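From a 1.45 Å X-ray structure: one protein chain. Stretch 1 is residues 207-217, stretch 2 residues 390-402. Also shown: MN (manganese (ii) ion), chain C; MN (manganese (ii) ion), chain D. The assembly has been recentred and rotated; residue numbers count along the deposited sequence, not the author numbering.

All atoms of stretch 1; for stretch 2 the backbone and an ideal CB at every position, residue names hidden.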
# COMPACT_ATOMS: atom_id res chain seq x y z
N LEU A 207 -12.09 -22.92 -22.68
CA LEU A 207 -11.36 -22.20 -23.72
C LEU A 207 -10.63 -21.03 -23.05
O LEU A 207 -11.24 -20.32 -22.26
CB LEU A 207 -12.35 -21.68 -24.76
CG LEU A 207 -11.82 -20.68 -25.80
CD1 LEU A 207 -10.74 -21.29 -26.68
CD2 LEU A 207 -12.97 -20.15 -26.63
N HIS A 208 -9.34 -20.84 -23.34
CA HIS A 208 -8.57 -19.81 -22.63
C HIS A 208 -7.38 -19.36 -23.48
O HIS A 208 -6.80 -20.16 -24.23
CB HIS A 208 -8.07 -20.34 -21.27
CG HIS A 208 -7.79 -19.26 -20.25
ND1 HIS A 208 -6.70 -18.42 -20.33
CD2 HIS A 208 -8.47 -18.89 -19.14
CE1 HIS A 208 -6.72 -17.58 -19.31
NE2 HIS A 208 -7.79 -17.84 -18.58
N ILE A 209 -7.01 -18.08 -23.38
CA ILE A 209 -5.76 -17.66 -24.01
C ILE A 209 -4.59 -18.42 -23.38
O ILE A 209 -4.61 -18.76 -22.19
CB ILE A 209 -5.54 -16.14 -23.93
CG1 ILE A 209 -5.45 -15.67 -22.47
CG2 ILE A 209 -6.66 -15.42 -24.66
CD1 ILE A 209 -4.92 -14.22 -22.32
N GLU A 210 -3.57 -18.69 -24.18
CA GLU A 210 -2.44 -19.48 -23.70
C GLU A 210 -1.73 -18.87 -22.48
O GLU A 210 -1.28 -19.60 -21.60
CB GLU A 210 -1.41 -19.67 -24.81
CG GLU A 210 -0.20 -20.50 -24.36
CD GLU A 210 0.96 -20.45 -25.33
OE1 GLU A 210 0.71 -20.28 -26.54
OE2 GLU A 210 2.12 -20.59 -24.88
N GLN A 211 -1.62 -17.54 -22.45
CA GLN A 211 -0.81 -16.84 -21.45
C GLN A 211 0.65 -17.27 -21.53
O GLN A 211 1.38 -17.29 -20.53
CB GLN A 211 -1.39 -17.02 -20.04
CG GLN A 211 -2.85 -16.62 -19.98
CD GLN A 211 -3.46 -16.77 -18.61
OE1 GLN A 211 -3.71 -17.89 -18.16
NE2 GLN A 211 -3.77 -15.65 -17.97
N GLY A 212 1.08 -17.58 -22.75
CA GLY A 212 2.47 -17.87 -23.06
C GLY A 212 2.65 -17.65 -24.55
O GLY A 212 1.68 -17.43 -25.27
N PRO A 213 3.90 -17.71 -25.03
CA PRO A 213 4.21 -17.35 -26.41
C PRO A 213 4.35 -18.56 -27.34
O PRO A 213 4.67 -18.36 -28.50
CB PRO A 213 5.57 -16.68 -26.27
CG PRO A 213 6.23 -17.50 -25.19
CD PRO A 213 5.12 -17.83 -24.20
N ILE A 214 4.11 -19.77 -26.85
CA ILE A 214 4.45 -20.98 -27.60
C ILE A 214 3.66 -21.14 -28.90
O ILE A 214 4.26 -21.35 -29.96
CB ILE A 214 4.32 -22.25 -26.74
CG1 ILE A 214 5.28 -22.19 -25.54
CG2 ILE A 214 4.57 -23.50 -27.59
CD1 ILE A 214 6.74 -22.22 -25.92
N LEU A 215 2.34 -21.01 -28.84
CA LEU A 215 1.54 -21.19 -30.05
C LEU A 215 1.89 -20.11 -31.07
O LEU A 215 2.05 -20.40 -32.25
CB LEU A 215 0.04 -21.15 -29.73
CG LEU A 215 -0.49 -22.30 -28.87
CD1 LEU A 215 -1.92 -22.00 -28.45
CD2 LEU A 215 -0.42 -23.64 -29.61
N GLU A 216 2.04 -18.88 -30.61
CA GLU A 216 2.41 -17.81 -31.51
C GLU A 216 3.78 -18.06 -32.14
O GLU A 216 3.94 -17.95 -33.37
CB GLU A 216 2.40 -16.47 -30.77
CG GLU A 216 2.74 -15.30 -31.67
CD GLU A 216 2.62 -13.98 -30.96
OE1 GLU A 216 3.50 -13.66 -30.14
OE2 GLU A 216 1.63 -13.27 -31.25
N ASP A 217 4.77 -18.43 -31.33
CA ASP A 217 6.14 -18.61 -31.83
C ASP A 217 6.21 -19.75 -32.84
O ASP A 217 6.98 -19.69 -33.80
CB ASP A 217 7.12 -18.91 -30.69
CG ASP A 217 7.36 -17.71 -29.79
OD1 ASP A 217 7.08 -16.57 -30.20
OD2 ASP A 217 7.88 -17.94 -28.67
N UNK A 390 -10.78 -30.85 -19.89
CA UNK A 390 -9.78 -30.48 -20.87
C UNK A 390 -9.80 -28.98 -21.07
O UNK A 390 -10.77 -28.32 -20.69
CB UNK A 390 -10.01 -31.21 -22.20
N UNK A 391 -8.74 -28.46 -21.68
CA UNK A 391 -8.69 -27.04 -22.03
C UNK A 391 -8.22 -26.86 -23.46
O UNK A 391 -7.35 -27.58 -23.94
CB UNK A 391 -7.77 -26.28 -21.07
N UNK A 392 -8.79 -25.86 -24.12
CA UNK A 392 -8.35 -25.42 -25.44
C UNK A 392 -7.63 -24.08 -25.25
O UNK A 392 -8.25 -23.12 -24.79
CB UNK A 392 -9.52 -25.30 -26.41
N UNK A 393 -6.35 -24.02 -25.60
CA UNK A 393 -5.60 -22.75 -25.64
C UNK A 393 -5.63 -22.14 -27.04
O UNK A 393 -5.54 -22.85 -28.05
CB UNK A 393 -4.15 -22.97 -25.20
N UNK A 394 -5.75 -20.81 -27.08
CA UNK A 394 -5.52 -20.06 -28.31
C UNK A 394 -4.29 -19.17 -28.13
O UNK A 394 -3.88 -18.87 -27.01
CB UNK A 394 -6.75 -19.23 -28.68
N UNK A 395 -3.66 -18.75 -29.24
CA UNK A 395 -2.46 -17.91 -29.11
C UNK A 395 -2.76 -16.56 -28.49
O UNK A 395 -3.90 -16.08 -28.54
CB UNK A 395 -1.81 -17.70 -30.48
N UNK A 396 -1.74 -15.96 -27.90
CA UNK A 396 -1.85 -14.57 -27.50
C UNK A 396 -0.52 -13.88 -27.76
O UNK A 396 0.54 -14.52 -27.75
CB UNK A 396 -2.25 -14.45 -26.03
N UNK A 397 -0.62 -12.59 -28.01
CA UNK A 397 0.50 -11.78 -28.45
C UNK A 397 1.63 -11.79 -27.43
O UNK A 397 1.45 -11.34 -26.29
CB UNK A 397 0.04 -10.34 -28.71
N UNK A 398 2.78 -12.31 -27.85
CA UNK A 398 3.99 -12.38 -27.02
C UNK A 398 3.80 -13.09 -25.68
O UNK A 398 4.65 -12.99 -24.79
CB UNK A 398 4.50 -10.96 -26.76
N UNK A 399 2.70 -13.81 -25.55
CA UNK A 399 2.37 -14.46 -24.30
C UNK A 399 1.89 -13.55 -23.19
O UNK A 399 1.63 -14.03 -22.09
CB UNK A 399 3.60 -15.23 -23.80
N UNK A 400 1.76 -12.25 -23.47
CA UNK A 400 1.47 -11.28 -22.41
C UNK A 400 0.14 -11.59 -21.73
O UNK A 400 -0.86 -11.85 -22.39
CB UNK A 400 1.45 -9.86 -22.98
N UNK A 401 0.13 -11.51 -20.40
CA UNK A 401 -1.11 -11.62 -19.66
C UNK A 401 -0.97 -10.92 -18.31
O UNK A 401 0.15 -10.62 -17.87
CB UNK A 401 -1.50 -13.09 -19.47
N UNK A 402 -2.09 -10.63 -17.66
CA UNK A 402 -2.12 -9.87 -16.41
C UNK A 402 -1.53 -8.48 -16.57
O UNK A 402 -0.94 -7.92 -15.65
CB UNK A 402 -1.36 -10.63 -15.32
MN MN C . -7.87 -16.98 -16.42
MN MN D . -5.64 -14.57 -14.52

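Position 390 has extended backbone angles and nothing of stretch 1 within reach of its ideal CB, so the contact sets no preference; it is Gly-390. At 391 the ideal CB again meets nothing within 5.5 Å, but a long, flexible side chain could reach His-208. Met-391 does so, its CE 3.8 Å from CB of His-208.

Positions 392 to 394 pair in parallel with 207 to 209, which alternates their faces. At 392 the ideal CB lies 4.2 Å from Leu-207 CD1, which suits any medium aliphatic. Ile-392 places CG2 3.9 Å from Leu-207 CD1, while its O accepts from His-208 N (2.9 Å). At 393 the ideal CB switches to the face of His-208, 4.1 Å from Leu-215 CD1 and 4.2 Å from Glu-210 CA; a large apolar or aromatic group would fit. Phe-393 lays a ring face under Glu-210 CA, which stands 3.9 Å from the ring centroid and 14° off its normal, a CH-pi contact. Position 394 returns to the face of Leu-207 and Ile-209, favouring a branched aliphatic. Ile-394 brings CG2 to 3.8 Å from Leu-207 CD1; its N donates to His-208 O (3.1 Å) and its O accepts from Glu-210 N (2.9 Å).

At 395, phi of -65° permits proline, and the ideal CB lies 4.0 Å from Leu-215 CB, so a compact apolar group suits. Pro-395 packs CG 3.9 Å from that CB atom of Leu-215. At 396 the ideal CB is 4.2 Å from Ile-209 CB and 4.8 Å from Gln-211 N, inviting a small side chain such as Ala, Ser or Cys. Cys-396, chi1 p, sets SG 3.4 Å from Gln-211 N.

CA-to-CB points away at 397 and 398, leaving many choices. Tyr-397 meets OE2 of Glu-216 at its ring edge, CD1 to OE2 3.6 Å. Position 398 has phi 55°, tolerable for Asn, Gly or others, and a backbone N 2.8 Å from Glu-216 OE1; Lys-398 donates that hydrogen bond from its main chain.

Position 399 is the most restrictive: phi is 73°, and an ideal CB would clash with Gly-212 C (2.7 Å) and Pro-213 N (2.8 Å). Glycine fits, and Gly-399 brings CA 3.2 Å from Gly-212 O.

At 400 CA-to-CB points away, without constraint; it is Tyr-400. At 401 the ideal CB is 3.7 Å from Gln-211 NE2, a donor that calls for a short acceptor such as Ser or Thr. Ser-401 OG accepts from that NE2 of Gln-211 at 2.8 Å and 171°. Position 402 lies beside a manganese ion, suiting a ligand; His-402 binds it through NE2 (2.3 Å to MN, chain D).

Stretch 2 (390-402) GMIFIPCYKGYSH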
# COMPACT_ATOMS: atom_id res chain seq x y z
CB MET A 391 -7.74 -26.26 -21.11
CG MET A 391 -8.08 -26.30 -19.63
SD MET A 391 -7.07 -25.11 -18.71
CE MET A 391 -7.77 -23.58 -19.35
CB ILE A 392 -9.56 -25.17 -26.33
CG1 ILE A 392 -10.40 -26.45 -26.49
CG2 ILE A 392 -9.14 -24.67 -27.72
CD1 ILE A 392 -11.78 -26.17 -27.01
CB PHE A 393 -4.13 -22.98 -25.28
CG PHE A 393 -3.82 -22.99 -23.80
CD1 PHE A 393 -4.75 -22.59 -22.83
CD2 PHE A 393 -2.55 -23.37 -23.40
CE1 PHE A 393 -4.38 -22.60 -21.47
CE2 PHE A 393 -2.19 -23.37 -22.06
CZ PHE A 393 -3.11 -22.99 -21.11
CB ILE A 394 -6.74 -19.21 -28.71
CG1 ILE A 394 -7.07 -18.19 -27.61
CG2 ILE A 394 -7.94 -20.09 -29.03
CD1 ILE A 394 -8.21 -17.25 -28.01
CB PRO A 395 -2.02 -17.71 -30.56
CG PRO A 395 -2.67 -18.84 -31.32
CD PRO A 395 -3.97 -19.08 -30.64
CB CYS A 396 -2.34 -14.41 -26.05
SG CYS A 396 -1.25 -15.09 -24.79
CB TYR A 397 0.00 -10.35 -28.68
CG TYR A 397 1.06 -9.42 -29.22
CD1 TYR A 397 1.78 -9.76 -30.36
CD2 TYR A 397 1.31 -8.20 -28.62
CE1 TYR A 397 2.75 -8.90 -30.87
CE2 TYR A 397 2.28 -7.34 -29.13
CZ TYR A 397 2.98 -7.70 -30.26
OH TYR A 397 3.95 -6.86 -30.77
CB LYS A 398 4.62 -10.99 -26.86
CG LYS A 398 4.98 -10.41 -28.23
CD LYS A 398 5.77 -9.14 -28.17
CE LYS A 398 6.24 -8.77 -29.57
NZ LYS A 398 7.03 -9.86 -30.19
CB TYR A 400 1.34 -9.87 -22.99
CG TYR A 400 2.55 -9.25 -23.63
CD1 TYR A 400 3.84 -9.47 -23.14
CD2 TYR A 400 2.40 -8.42 -24.73
CE1 TYR A 400 4.94 -8.85 -23.74
CE2 TYR A 400 3.48 -7.81 -25.33
CZ TYR A 400 4.74 -8.02 -24.83
OH TYR A 400 5.82 -7.41 -25.46
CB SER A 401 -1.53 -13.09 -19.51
OG SER A 401 -2.87 -13.20 -19.08
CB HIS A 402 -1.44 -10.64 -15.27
CG HIS A 402 -2.28 -11.72 -14.69
ND1 HIS A 402 -1.87 -12.51 -13.63
CD2 HIS A 402 -3.52 -12.15 -15.02
CE1 HIS A 402 -2.82 -13.37 -13.34
NE2 HIS A 402 -3.84 -13.18 -14.16
O HOH W 1 0.79 -17.89 -27.97
O HOH W 2 2.12 -14.75 -19.63
O HOH W 3 -5.64 -18.03 -16.16
O HOH W 4 -4.42 -15.74 -15.23
O HOH W 5 -8.42 -19.02 -15.73
O HOH W 6 -7.08 -16.16 -14.51
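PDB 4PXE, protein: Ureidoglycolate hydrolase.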